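Local coordinates for protein RNA-directed RNA polymerase (Infectious pancreatic necrosis virus, PDB 3ZED) that catalyses template-directed synthesis of viral RNA from ribonucleoside triphosphates and probably occurs both free and covalently attached to the genomic RNA, at residues I401-G406 against T511-K516; T397-D402 against P497-K502; V383-D388 against M483-V488; Q413-M418 against F477-L482. All coordinates share one frame; numbering follows the deposited sequence.

Contact 1. Residues I401-G406 against T511-K516; sequences IDLEKG and TGINFK. With K (potassium ion), chain K.
D402 and K516 form an antiparallel hydrogen-bonded pair: D402 N donates to K516 O at 3.0 Å, and K516 N returns the bond to D402 O at 2.9 Å. One step on, L403 faces F515 as a non-hydrogen-bonded pair with the CA atoms only 4.0 Å apart, and their side chains diverge. Just past the end of the strand, E404 N donates to N514 O at 2.8 Å, the donor lying well above the carbonyl plane. CA-H groups of I401, L403 and F515 also point at carbonyl oxygens opposite.

The polar side-chain link is between N514 and E404. In E404, CG is anti to the backbone N (chi1 174°) and the chain runs extended beyond it; OE1 accepts from N514 ND2 at 3.1 Å, in a bond that lies nearly in the amide plane but meets the carboxylate from above its own. OE1 is shared with R181 in a salt bridge, which probably dominates it. This is the end of the palm strand 397-403, whose sequence and place suggest polymerase motif A, paired with strand 515-521 at one edge of the four-stranded sheet.

The other end of the N514 amide serves a metal. OD1 binds the potassium ion at 2.8 Å, and G512 O binds it at 2.6 Å, with V177, N182, N184 and N409 completing the site. G512, with positive phi just after a helix, is the middle residue of an ST turn in which I513 N donates to T511 OG1.

Apolar contacts complete the interface: L403 CD2 meets I513 CG2 at 3.7 Å and the methyl CG2 of I401 lies beside F515 CB.

Contact 2. Residues T397-D402 against P497-K502; sequences TWYSID and PNPMTK
Y399 presents one ring face to P499 and its hydroxyl to N498. The proline CG sits over the ring 3.9 Å from its centroid and 20° off the normal, displaced toward the rim above Y399 CG and CD2, a CH-pi contact. At the far end of the ring N498 ND2 donates to Y399 OH at 2.9 Å, with the hydroxyl oxygen close to the amide plane and that plane almost perpendicular to the ring. M500 approaches obliquely: its CG comes to 3.7 Å from Y399 CE1, and its sulfur adds a Met-aromatic contact. I401 CD1 reaches the same proline carbon, P499 CG, at 4.2 Å.

A type I turn from N498 to T501 sets these groups in place. The N498 amide has CG anti to the backbone N (chi1 -176°), and its OD1 accepts from M500 N at 2.9 Å, closing an Asx turn that fixes the amide while ND2 serves the tyrosine. D395 takes a further bond from ND2. N498 O accepts both T501 N and T501 OG1, the latter at 2.7 Å; T501 stands at the N-cap position of the next helix.

The contact thus sets the loop between helices 476-493 and 502-505 against one face of the palm sheet. Strand 397-403 runs here between strands 389-394 and 515-521: Q394 touches both Y399 and P499, E520 touches Y399 and M500, and F504 of helix 502-505 packs on I401.

Contact 3. Residues V383-D388 against M483-V488; sequences VMIYAD and MSTIVV
In the palm hairpin whose A387, D388 and N389 form the ADN sequence of birnavirus motif C, A387 and I385 meet S484 on helix 476-493. S484 OG donates to A387 O at 2.6 Å, approaching in the carbonyl plane on a lone pair, so the bond fixes the peptide leading into D388. The serine CB also packs on I385, 3.7 Å from its CG2. A387 itself has positive phi, and its N is bonded to H481 ND1, so helix 476-493 holds both the N and the O of A387.

Back toward the start of the strand the contact becomes mainly aliphatic. I385 CD1 reaches toward V488 tip to tip, 3.9 Å from CG2. V383, with CG2 anti to the backbone N, places that methyl 3.8 Å from V488 CG1, and the V488 fork lies against both strand residues.

The axes of strand 383-386 and helix 483-488 run nearly antiparallel, 160° apart and 8.9 Å at closest approach. V383 and I385 point to the helix, M384 and Y386 away from it. I390 of the neighbouring strand 389-394 also packs on S484 and V488, while T485 turns to helix 194-204 and bonds T204 with its hydroxyl.

Contact 4. Residues Q413-M418 against F477-L482; sequences QHMQAM and FLNNHL
M418 meets L478 and L482 through a side chain that leaves with CG anti to the backbone N and then bends at chi2 (52°) and chi3 (61°), which folds CE back until it lies 3.4 Å from L478 O. On the way M418 CG passes 3.8 Å from L478 CB, the two side chains crossing at about a right angle. The same CE rests near L482 CB, where the side chains of M418 and L482 slide past each other in opposite directions.

N479 has CG beside its own backbone N and lays its amide over the start of the M415 side chain. M415 is extended, which carries SD out to N479 ND2; that N-H donates to the sulfur at 3.5 Å, a weak bond, while its stronger partner is Q469 OE1. The amide oxygen has none: N479 OD1 is buried without a hydrogen-bonding partner in the model and lies against M415 CA at 3.3 Å and M415 CB at 3.5 Å.

L482 packs on the backbone of helix 412-426: its CD2 comes within 3.1 Å of H414 O, a tight approach, and also meets A417 CB at 3.9 Å, so one methyl is pressed against the backbone and side chains of a single helical turn.

The axes of the two segments cross at 100°, closest at 9.2 Å, in a buried packing of helix 412-426 against helix 476-493, which from its sequence probably follows the motif B loop. Helix 194-204 supplies L201 to M418 and L482 and L197 to A417, helix 438-452 packs on M415, and helix 326-340 borders M415 and L478.

Overall arrangement
From the N terminus, strand 382-386 opens the first loop, closed by contact 3 on helix 476-493. Strand 397-403 then opens two more: contact 2 closes on the loop after that helix, contact 1 slightly later on strand 515-521. Contacts 1 and 2 start from the same strand, sharing I401 and D402, and each crosses contact 3. Contact 4, from helix 412-426 to helix 476-493, is nested inside all three. Contacts 3 and 4 use consecutive parts of helix 476-493, while L403 N and D388 O join contacts 1 and 3 across the sheet. Contact 1 pairs palm-sheet strands, contacts 2 and 3 set a loop and a helix on that sheet, and contact 4 packs two helices.

Contact 1. Residues I401-G406 against T511-K516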
loop_
_atom_site.group_PDB
_atom_site.type_symbol
_atom_site.label_atom_id
_atom_site.label_comp_id
_atom_site.label_asym_id
_atom_site.label_seq_id
_atom_site.Cartn_x
_atom_site.Cartn_y
_atom_site.Cartn_z
ATOM N N ILE B 401 -16.437 6.496 -0.951
ATOM C CA ILE B 401 -16.195 6.333 -2.379
ATOM C C ILE B 401 -14.855 5.634 -2.557
ATOM O O ILE B 401 -13.845 6.087 -2.014
ATOM C CB ILE B 401 -16.260 7.702 -3.149
ATOM C CG1 ILE B 401 -17.627 8.388 -2.974
ATOM C CG2 ILE B 401 -15.906 7.557 -4.644
ATOM C CD1 ILE B 401 -17.536 9.666 -2.306
ATOM N N ASP B 402 -14.846 4.529 -3.309
ATOM C CA ASP B 402 -13.608 3.813 -3.587
ATOM C C ASP B 402 -13.328 3.826 -5.045
ATOM O O ASP B 402 -14.252 3.618 -5.841
ATOM C CB ASP B 402 -13.674 2.353 -3.119
ATOM C CG ASP B 402 -13.642 2.147 -1.616
ATOM O OD1 ASP B 402 -13.362 3.122 -0.884
ATOM O OD2 ASP B 402 -13.893 1.012 -1.174
ATOM N N LEU B 403 -12.058 3.967 -5.409
ATOM C CA LEU B 403 -11.672 3.835 -6.807
ATOM C C LEU B 403 -11.974 2.412 -7.211
ATOM O O LEU B 403 -11.862 1.500 -6.381
ATOM C CB LEU B 403 -10.188 4.175 -7.040
ATOM C CG LEU B 403 -9.688 5.550 -6.560
ATOM C CD1 LEU B 403 -8.246 5.759 -6.972
ATOM C CD2 LEU B 403 -10.601 6.698 -7.028
ATOM N N GLU B 404 -12.461 2.221 -8.435
ATOM C CA GLU B 404 -12.799 0.883 -8.864
ATOM C C GLU B 404 -11.516 0.201 -9.289
ATOM O O GLU B 404 -10.899 0.639 -10.252
ATOM C CB GLU B 404 -13.854 0.909 -9.984
ATOM C CG GLU B 404 -14.138 -0.466 -10.564
ATOM C CD GLU B 404 -15.103 -0.540 -11.732
ATOM O OE1 GLU B 404 -15.213 0.446 -12.496
ATOM O OE2 GLU B 404 -15.725 -1.612 -11.903
ATOM N N LYS B 405 -11.106 -0.847 -8.539
ATOM C CA LYS B 405 -9.891 -1.636 -8.786
ATOM C C LYS B 405 -8.752 -0.662 -8.995
ATOM O O LYS B 405 -8.109 -0.698 -10.043
ATOM C CB LYS B 405 -10.086 -2.576 -10.009
ATOM C CG LYS B 405 -11.128 -3.656 -9.764
ATOM C CD LYS B 405 -11.563 -4.348 -11.039
ATOM C CE LYS B 405 -12.699 -5.299 -10.768
ATOM N NZ LYS B 405 -14.029 -4.633 -10.866
ATOM N N GLY B 406 -8.621 0.271 -8.038
ATOM C CA GLY B 406 -7.712 1.420 -8.022
ATOM C C GLY B 406 -6.514 1.428 -8.952
ATOM O O GLY B 406 -6.442 2.246 -9.873
ATOM N N THR B 511 -11.920 12.402 -15.454
ATOM C CA THR B 511 -10.617 12.050 -14.871
ATOM C C THR B 511 -9.954 10.775 -15.460
ATOM O O THR B 511 -8.764 10.552 -15.229
ATOM C CB THR B 511 -10.764 11.861 -13.339
ATOM O OG1 THR B 511 -11.650 10.768 -13.078
ATOM C CG2 THR B 511 -11.247 13.117 -12.619
ATOM N N GLY B 512 -10.732 9.923 -16.129
ATOM C CA GLY B 512 -10.254 8.638 -16.649
ATOM C C GLY B 512 -10.097 7.628 -15.518
ATOM O O GLY B 512 -9.500 6.560 -15.706
ATOM N N ILE B 513 -10.638 7.974 -14.314
ATOM C CA ILE B 513 -10.534 7.176 -13.095
ATOM C C ILE B 513 -11.924 6.647 -12.730
ATOM O O ILE B 513 -12.846 7.429 -12.496
ATOM C CB ILE B 513 -9.871 7.991 -11.935
ATOM C CG1 ILE B 513 -8.453 8.457 -12.329
ATOM C CG2 ILE B 513 -9.802 7.155 -10.634
ATOM C CD1 ILE B 513 -7.904 9.688 -11.545
ATOM N N ASN B 514 -12.066 5.315 -12.702
ATOM C CA ASN B 514 -13.301 4.629 -12.319
ATOM C C ASN B 514 -13.442 4.641 -10.816
ATOM O O ASN B 514 -12.462 4.432 -10.102
ATOM C CB ASN B 514 -13.296 3.174 -12.817
ATOM C CG ASN B 514 -13.223 2.980 -14.303
ATOM O OD1 ASN B 514 -12.641 3.774 -15.028
ATOM N ND2 ASN B 514 -13.760 1.885 -14.784
ATOM N N PHE B 515 -14.657 4.832 -10.326
ATOM C CA PHE B 515 -14.901 4.805 -8.884
ATOM C C PHE B 515 -16.330 4.426 -8.639
ATOM O O PHE B 515 -17.169 4.525 -9.543
ATOM C CB PHE B 515 -14.587 6.178 -8.231
ATOM C CG PHE B 515 -15.273 7.377 -8.864
ATOM C CD1 PHE B 515 -16.623 7.627 -8.645
ATOM C CD2 PHE B 515 -14.559 8.268 -9.659
ATOM C CE1 PHE B 515 -17.259 8.716 -9.256
ATOM C CE2 PHE B 515 -15.184 9.378 -10.237
ATOM C CZ PHE B 515 -16.528 9.596 -10.033
ATOM N N LYS B 516 -16.637 4.030 -7.408
ATOM C CA LYS B 516 -18.021 3.741 -7.048
ATOM C C LYS B 516 -18.295 4.128 -5.625
ATOM O O LYS B 516 -17.401 4.132 -4.775
ATOM C CB LYS B 516 -18.490 2.304 -7.341
ATOM C CG LYS B 516 -17.582 1.150 -6.967
ATOM C CD LYS B 516 -18.213 -0.161 -7.469
ATOM C CE LYS B 516 -17.222 -1.292 -7.628
ATOM N NZ LYS B 516 -17.328 -2.289 -6.529
HETATM K K K K . -10.016 3.989 -15.935
#

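Contact 2. Residues T397-D402 against P497-K502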
loop_
_atom_site.group_PDB
_atom_site.type_symbol
_atom_site.label_atom_id
_atom_site.label_comp_id
_atom_site.label_asym_id
_atom_site.label_seq_id
_atom_site.Cartn_x
_atom_site.Cartn_y
_atom_site.Cartn_z
ATOM N N THR B 397 -25.034 13.722 5.029
ATOM C CA THR B 397 -24.806 12.346 4.590
ATOM C C THR B 397 -23.296 12.053 4.527
ATOM O O THR B 397 -22.511 12.907 4.131
ATOM C CB THR B 397 -25.494 12.094 3.214
ATOM O OG1 THR B 397 -26.809 12.659 3.188
ATOM C CG2 THR B 397 -25.576 10.616 2.850
ATOM N N TRP B 398 -22.917 10.833 4.907
ATOM C CA TRP B 398 -21.549 10.323 4.858
ATOM C C TRP B 398 -21.433 9.368 3.665
ATOM O O TRP B 398 -22.218 8.408 3.543
ATOM C CB TRP B 398 -21.178 9.618 6.181
ATOM C CG TRP B 398 -19.819 8.976 6.180
ATOM C CD1 TRP B 398 -19.530 7.672 5.910
ATOM C CD2 TRP B 398 -18.559 9.613 6.494
ATOM N NE1 TRP B 398 -18.175 7.447 6.057
ATOM C CE2 TRP B 398 -17.559 8.617 6.430
ATOM C CE3 TRP B 398 -18.189 10.915 6.864
ATOM C CZ2 TRP B 398 -16.214 8.881 6.725
ATOM C CZ3 TRP B 398 -16.846 11.188 7.117
ATOM C CH2 TRP B 398 -15.878 10.180 7.056
ATOM N N TYR B 399 -20.483 9.660 2.768
ATOM C CA TYR B 399 -20.246 8.837 1.588
ATOM C C TYR B 399 -18.865 8.225 1.605
ATOM O O TYR B 399 -17.878 8.912 1.833
ATOM C CB TYR B 399 -20.417 9.634 0.283
ATOM C CG TYR B 399 -21.776 10.277 0.129
ATOM C CD1 TYR B 399 -22.831 9.589 -0.466
ATOM C CD2 TYR B 399 -22.000 11.585 0.551
ATOM C CE1 TYR B 399 -24.081 10.187 -0.631
ATOM C CE2 TYR B 399 -23.242 12.193 0.390
ATOM C CZ TYR B 399 -24.282 11.492 -0.203
ATOM O OH TYR B 399 -25.520 12.083 -0.337
ATOM N N SER B 400 -18.812 6.939 1.348
ATOM C CA SER B 400 -17.573 6.210 1.182
ATOM C C SER B 400 -17.450 5.904 -0.297
ATOM O O SER B 400 -18.323 5.232 -0.854
ATOM C CB SER B 400 -17.573 4.944 2.028
ATOM O OG SER B 400 -16.359 4.239 1.848
ATOM N N ILE B 401 -16.437 6.496 -0.951
ATOM C CA ILE B 401 -16.195 6.333 -2.379
ATOM C C ILE B 401 -14.855 5.634 -2.557
ATOM O O ILE B 401 -13.845 6.087 -2.014
ATOM C CB ILE B 401 -16.260 7.702 -3.149
ATOM C CG1 ILE B 401 -17.627 8.388 -2.974
ATOM C CG2 ILE B 401 -15.906 7.557 -4.644
ATOM C CD1 ILE B 401 -17.536 9.666 -2.306
ATOM N N ASP B 402 -14.846 4.529 -3.309
ATOM C CA ASP B 402 -13.608 3.813 -3.587
ATOM C C ASP B 402 -13.328 3.826 -5.045
ATOM O O ASP B 402 -14.252 3.618 -5.841
ATOM C CB ASP B 402 -13.674 2.353 -3.119
ATOM C CG ASP B 402 -13.642 2.147 -1.616
ATOM O OD1 ASP B 402 -13.362 3.122 -0.884
ATOM O OD2 ASP B 402 -13.893 1.012 -1.174
ATOM N N PRO B 497 -20.673 18.526 -6.484
ATOM C CA PRO B 497 -21.952 17.822 -6.723
ATOM C C PRO B 497 -22.090 16.617 -5.792
ATOM O O PRO B 497 -21.093 15.953 -5.483
ATOM C CB PRO B 497 -21.854 17.377 -8.189
ATOM C CG PRO B 497 -20.379 17.299 -8.460
ATOM C CD PRO B 497 -19.781 18.415 -7.659
ATOM N N ASN B 498 -23.320 16.353 -5.333
ATOM C CA ASN B 498 -23.603 15.248 -4.438
ATOM C C ASN B 498 -23.132 13.922 -5.065
ATOM O O ASN B 498 -23.419 13.674 -6.230
ATOM C CB ASN B 498 -25.091 15.201 -4.084
ATOM C CG ASN B 498 -25.426 14.130 -3.091
ATOM O OD1 ASN B 498 -25.500 12.943 -3.432
ATOM N ND2 ASN B 498 -25.553 14.516 -1.828
ATOM N N PRO B 499 -22.416 13.059 -4.310
ATOM C CA PRO B 499 -21.925 11.795 -4.883
ATOM C C PRO B 499 -22.983 10.889 -5.545
ATOM O O PRO B 499 -22.594 10.064 -6.376
ATOM C CB PRO B 499 -21.274 11.104 -3.678
ATOM C CG PRO B 499 -20.770 12.233 -2.861
ATOM C CD PRO B 499 -21.911 13.226 -2.929
ATOM N N MET B 500 -24.291 11.058 -5.239
ATOM C CA MET B 500 -25.353 10.209 -5.816
ATOM C C MET B 500 -25.914 10.736 -7.147
ATOM O O MET B 500 -26.797 10.100 -7.731
ATOM C CB MET B 500 -26.529 10.027 -4.841
ATOM C CG MET B 500 -26.195 9.307 -3.537
ATOM S SD MET B 500 -25.109 7.848 -3.620
ATOM C CE MET B 500 -26.054 6.737 -4.628
ATOM N N THR B 501 -25.440 11.900 -7.602
ATOM C CA THR B 501 -25.924 12.550 -8.817
ATOM C C THR B 501 -25.083 12.156 -10.041
ATOM O O THR B 501 -23.939 11.724 -9.896
ATOM C CB THR B 501 -25.926 14.083 -8.623
ATOM O OG1 THR B 501 -24.579 14.551 -8.497
ATOM C CG2 THR B 501 -26.750 14.526 -7.422
ATOM N N LYS B 502 -25.649 12.342 -11.250
ATOM C CA LYS B 502 -24.998 12.093 -12.537
ATOM C C LYS B 502 -23.756 12.972 -12.664
ATOM O O LYS B 502 -22.734 12.496 -13.149
ATOM C CB LYS B 502 -25.971 12.369 -13.695
ATOM C CG LYS B 502 -25.454 11.915 -15.056
ATOM C CD LYS B 502 -25.968 12.809 -16.182
ATOM C CE LYS B 502 -25.113 12.745 -17.425
ATOM N NZ LYS B 502 -25.120 11.395 -18.054
#

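Contact 3. Residues V383-D388 against M483-V488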
loop_
_atom_site.group_PDB
_atom_site.type_symbol
_atom_site.label_atom_id
_atom_site.label_comp_id
_atom_site.label_asym_id
_atom_site.label_seq_id
_atom_site.Cartn_x
_atom_site.Cartn_y
_atom_site.Cartn_z
ATOM N N VAL B 383 -13.987 16.376 3.346
ATOM C CA VAL B 383 -13.395 15.362 2.498
ATOM C C VAL B 383 -12.188 14.763 3.218
ATOM O O VAL B 383 -11.452 15.466 3.904
ATOM C CB VAL B 383 -13.073 15.839 1.042
ATOM C CG1 VAL B 383 -11.904 16.830 0.985
ATOM C CG2 VAL B 383 -12.825 14.647 0.115
ATOM N N MET B 384 -12.030 13.444 3.100
ATOM C CA MET B 384 -10.911 12.685 3.672
ATOM C C MET B 384 -10.398 11.740 2.621
ATOM O O MET B 384 -11.200 11.185 1.856
ATOM C CB MET B 384 -11.301 11.929 4.950
ATOM C CG MET B 384 -11.776 12.833 6.061
ATOM S SD MET B 384 -12.009 11.861 7.531
ATOM C CE MET B 384 -13.071 12.904 8.473
ATOM N N ILE B 385 -9.065 11.573 2.551
ATOM C CA ILE B 385 -8.434 10.731 1.518
ATOM C C ILE B 385 -7.427 9.784 2.110
ATOM O O ILE B 385 -6.578 10.183 2.892
ATOM C CB ILE B 385 -7.777 11.591 0.385
ATOM C CG1 ILE B 385 -8.782 12.599 -0.232
ATOM C CG2 ILE B 385 -7.140 10.722 -0.714
ATOM C CD1 ILE B 385 -8.114 13.800 -0.942
ATOM N N TYR B 386 -7.478 8.537 1.657
ATOM C CA TYR B 386 -6.527 7.499 2.005
ATOM C C TYR B 386 -6.317 6.598 0.797
ATOM O O TYR B 386 -7.135 5.700 0.582
ATOM C CB TYR B 386 -6.987 6.681 3.226
ATOM C CG TYR B 386 -5.888 5.770 3.740
ATOM C CD1 TYR B 386 -5.723 4.483 3.232
ATOM C CD2 TYR B 386 -5.003 6.201 4.718
ATOM C CE1 TYR B 386 -4.687 3.656 3.669
ATOM C CE2 TYR B 386 -3.980 5.375 5.183
ATOM C CZ TYR B 386 -3.820 4.106 4.648
ATOM O OH TYR B 386 -2.816 3.283 5.079
ATOM N N ALA B 387 -5.221 6.810 0.019
ATOM C CA ALA B 387 -4.936 5.996 -1.179
ATOM C C ALA B 387 -6.193 5.959 -2.094
ATOM O O ALA B 387 -6.698 7.030 -2.433
ATOM C CB ALA B 387 -4.479 4.580 -0.776
ATOM N N ASP B 388 -6.748 4.767 -2.412
ATOM C CA ASP B 388 -7.949 4.613 -3.257
ATOM C C ASP B 388 -9.281 4.828 -2.490
ATOM O O ASP B 388 -10.336 4.610 -3.073
ATOM C CB ASP B 388 -7.965 3.232 -3.952
ATOM C CG ASP B 388 -7.816 2.041 -3.009
ATOM O OD1 ASP B 388 -7.120 2.181 -1.963
ATOM O OD2 ASP B 388 -8.327 0.951 -3.348
ATOM N N MET B 483 -4.405 9.696 -7.491
ATOM C CA MET B 483 -5.612 9.502 -8.309
ATOM C C MET B 483 -6.863 9.975 -7.566
ATOM O O MET B 483 -7.672 10.692 -8.157
ATOM C CB MET B 483 -5.741 8.061 -8.782
ATOM C CG MET B 483 -4.684 7.705 -9.809
ATOM S SD MET B 483 -4.959 6.111 -10.603
ATOM C CE MET B 483 -4.590 4.994 -9.256
ATOM N N SER B 484 -6.972 9.670 -6.256
ATOM C CA SER B 484 -8.104 10.141 -5.442
ATOM C C SER B 484 -8.083 11.660 -5.304
ATOM O O SER B 484 -9.143 12.276 -5.328
ATOM C CB SER B 484 -8.092 9.492 -4.063
ATOM O OG SER B 484 -8.350 8.107 -4.182
ATOM N N THR B 485 -6.878 12.257 -5.217
ATOM C CA THR B 485 -6.662 13.716 -5.153
ATOM C C THR B 485 -7.252 14.400 -6.410
ATOM O O THR B 485 -7.893 15.448 -6.297
ATOM C CB THR B 485 -5.158 14.009 -4.967
ATOM O OG1 THR B 485 -4.801 13.602 -3.647
ATOM C CG2 THR B 485 -4.797 15.481 -5.180
ATOM N N ILE B 486 -7.039 13.781 -7.592
ATOM C CA ILE B 486 -7.536 14.264 -8.878
ATOM C C ILE B 486 -9.079 14.226 -8.878
ATOM O O ILE B 486 -9.711 15.216 -9.261
ATOM C CB ILE B 486 -6.918 13.459 -10.063
ATOM C CG1 ILE B 486 -5.406 13.749 -10.188
ATOM C CG2 ILE B 486 -7.693 13.725 -11.390
ATOM C CD1 ILE B 486 -4.603 12.861 -11.181
ATOM N N VAL B 487 -9.671 13.097 -8.424
ATOM C CA VAL B 487 -11.122 12.930 -8.352
ATOM C C VAL B 487 -11.715 14.011 -7.398
ATOM O O VAL B 487 -12.680 14.682 -7.766
ATOM C CB VAL B 487 -11.524 11.471 -7.951
ATOM C CG1 VAL B 487 -13.023 11.351 -7.664
ATOM C CG2 VAL B 487 -11.105 10.464 -9.021
ATOM N N VAL B 488 -11.086 14.217 -6.225
ATOM C CA VAL B 488 -11.533 15.196 -5.212
ATOM C C VAL B 488 -11.383 16.629 -5.757
ATOM O O VAL B 488 -12.332 17.400 -5.638
ATOM C CB VAL B 488 -10.826 15.001 -3.838
ATOM C CG1 VAL B 488 -11.107 16.160 -2.883
ATOM C CG2 VAL B 488 -11.245 13.680 -3.206
#

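Contact 4. Residues Q413-M418 against F477-L482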
loop_
_atom_site.group_PDB
_atom_site.type_symbol
_atom_site.label_atom_id
_atom_site.label_comp_id
_atom_site.label_asym_id
_atom_site.label_seq_id
_atom_site.Cartn_x
_atom_site.Cartn_y
_atom_site.Cartn_z
ATOM N N GLN B 413 2.404 8.176 -16.053
ATOM C CA GLN B 413 2.383 9.628 -15.854
ATOM C C GLN B 413 1.850 10.025 -14.476
ATOM O O GLN B 413 2.286 11.045 -13.949
ATOM C CB GLN B 413 1.593 10.335 -16.968
ATOM C CG GLN B 413 2.366 10.382 -18.325
ATOM C CD GLN B 413 2.392 9.042 -19.059
ATOM O OE1 GLN B 413 1.527 8.170 -18.862
ATOM N NE2 GLN B 413 3.404 8.823 -19.885
ATOM N N HIS B 414 0.947 9.229 -13.878
ATOM C CA HIS B 414 0.480 9.476 -12.505
ATOM C C HIS B 414 1.645 9.281 -11.531
ATOM O O HIS B 414 1.867 10.123 -10.660
ATOM C CB HIS B 414 -0.671 8.541 -12.122
ATOM C CG HIS B 414 -1.990 8.914 -12.707
ATOM N ND1 HIS B 414 -2.519 8.213 -13.776
ATOM C CD2 HIS B 414 -2.863 9.882 -12.334
ATOM C CE1 HIS B 414 -3.695 8.778 -14.028
ATOM N NE2 HIS B 414 -3.947 9.785 -13.184
ATOM N N MET B 415 2.416 8.183 -11.708
ATOM C CA MET B 415 3.567 7.912 -10.845
ATOM C C MET B 415 4.665 8.953 -11.064
ATOM O O MET B 415 5.328 9.345 -10.108
ATOM C CB MET B 415 4.109 6.496 -11.072
ATOM C CG MET B 415 5.282 6.176 -10.183
ATOM S SD MET B 415 5.592 4.425 -10.108
ATOM C CE MET B 415 7.153 4.454 -9.279
ATOM N N GLN B 416 4.845 9.401 -12.323
ATOM C CA GLN B 416 5.824 10.422 -12.662
ATOM C C GLN B 416 5.504 11.738 -11.921
ATOM O O GLN B 416 6.424 12.385 -11.425
ATOM C CB GLN B 416 5.854 10.635 -14.172
ATOM C CG GLN B 416 7.025 11.495 -14.629
ATOM C CD GLN B 416 7.069 11.561 -16.116
ATOM O OE1 GLN B 416 6.104 11.974 -16.766
ATOM N NE2 GLN B 416 8.183 11.148 -16.683
ATOM N N ALA B 417 4.207 12.120 -11.846
ATOM C CA ALA B 417 3.744 13.320 -11.123
ATOM C C ALA B 417 4.001 13.165 -9.606
ATOM O O ALA B 417 4.388 14.135 -8.948
ATOM C CB ALA B 417 2.268 13.574 -11.397
ATOM N N MET B 418 3.844 11.941 -9.069
ATOM C CA MET B 418 4.145 11.666 -7.650
ATOM C C MET B 418 5.670 11.823 -7.424
ATOM O O MET B 418 6.078 12.417 -6.423
ATOM C CB MET B 418 3.652 10.272 -7.232
ATOM C CG MET B 418 4.035 9.878 -5.784
ATOM S SD MET B 418 3.592 11.099 -4.506
ATOM C CE MET B 418 1.773 11.150 -4.684
ATOM N N PHE B 477 0.299 2.905 -2.548
ATOM C CA PHE B 477 -0.451 3.895 -1.747
ATOM C C PHE B 477 -0.365 5.297 -2.368
ATOM O O PHE B 477 -1.398 5.964 -2.522
ATOM C CB PHE B 477 0.070 3.948 -0.279
ATOM C CG PHE B 477 -0.542 5.082 0.532
ATOM C CD1 PHE B 477 -0.006 6.370 0.479
ATOM C CD2 PHE B 477 -1.660 4.865 1.332
ATOM C CE1 PHE B 477 -0.619 7.432 1.156
ATOM C CE2 PHE B 477 -2.269 5.927 2.020
ATOM C CZ PHE B 477 -1.752 7.199 1.917
ATOM N N LEU B 478 0.882 5.756 -2.661
ATOM C CA LEU B 478 1.155 7.103 -3.175
ATOM C C LEU B 478 0.459 7.379 -4.503
ATOM O O LEU B 478 -0.184 8.415 -4.648
ATOM C CB LEU B 478 2.682 7.356 -3.308
ATOM C CG LEU B 478 3.470 7.417 -1.999
ATOM C CD1 LEU B 478 4.959 7.434 -2.248
ATOM C CD2 LEU B 478 3.057 8.607 -1.162
ATOM N N ASN B 479 0.559 6.448 -5.452
ATOM C CA ASN B 479 -0.077 6.593 -6.767
ATOM C C ASN B 479 -1.607 6.566 -6.650
ATOM O O ASN B 479 -2.264 7.349 -7.309
ATOM C CB ASN B 479 0.412 5.509 -7.730
ATOM C CG ASN B 479 1.876 5.586 -8.062
ATOM O OD1 ASN B 479 2.499 6.639 -7.965
ATOM N ND2 ASN B 479 2.447 4.473 -8.498
ATOM N N ASN B 480 -2.163 5.699 -5.800
ATOM C CA ASN B 480 -3.612 5.643 -5.579
ATOM C C ASN B 480 -4.103 6.927 -4.906
ATOM O O ASN B 480 -5.142 7.461 -5.292
ATOM C CB ASN B 480 -3.979 4.421 -4.729
ATOM C CG ASN B 480 -4.055 3.120 -5.503
ATOM O OD1 ASN B 480 -4.025 3.086 -6.726
ATOM N ND2 ASN B 480 -4.141 2.015 -4.801
ATOM N N HIS B 481 -3.321 7.455 -3.925
ATOM C CA HIS B 481 -3.657 8.697 -3.215
ATOM C C HIS B 481 -3.689 9.894 -4.185
ATOM O O HIS B 481 -4.556 10.761 -4.055
ATOM C CB HIS B 481 -2.665 8.932 -2.064
ATOM C CG HIS B 481 -3.146 9.907 -1.024
ATOM N ND1 HIS B 481 -3.782 9.476 0.137
ATOM C CD2 HIS B 481 -3.027 11.257 -0.982
ATOM C CE1 HIS B 481 -4.010 10.571 0.848
ATOM N NE2 HIS B 481 -3.599 11.670 0.203
ATOM N N LEU B 482 -2.770 9.921 -5.170
ATOM C CA LEU B 482 -2.740 10.975 -6.187
ATOM C C LEU B 482 -4.011 10.902 -7.085
ATOM O O LEU B 482 -4.624 11.936 -7.381
ATOM C CB LEU B 482 -1.448 10.890 -7.013
ATOM C CG LEU B 482 -1.334 11.722 -8.321
ATOM C CD1 LEU B 482 -1.735 13.176 -8.111
ATOM C CD2 LEU B 482 0.085 11.760 -8.760
#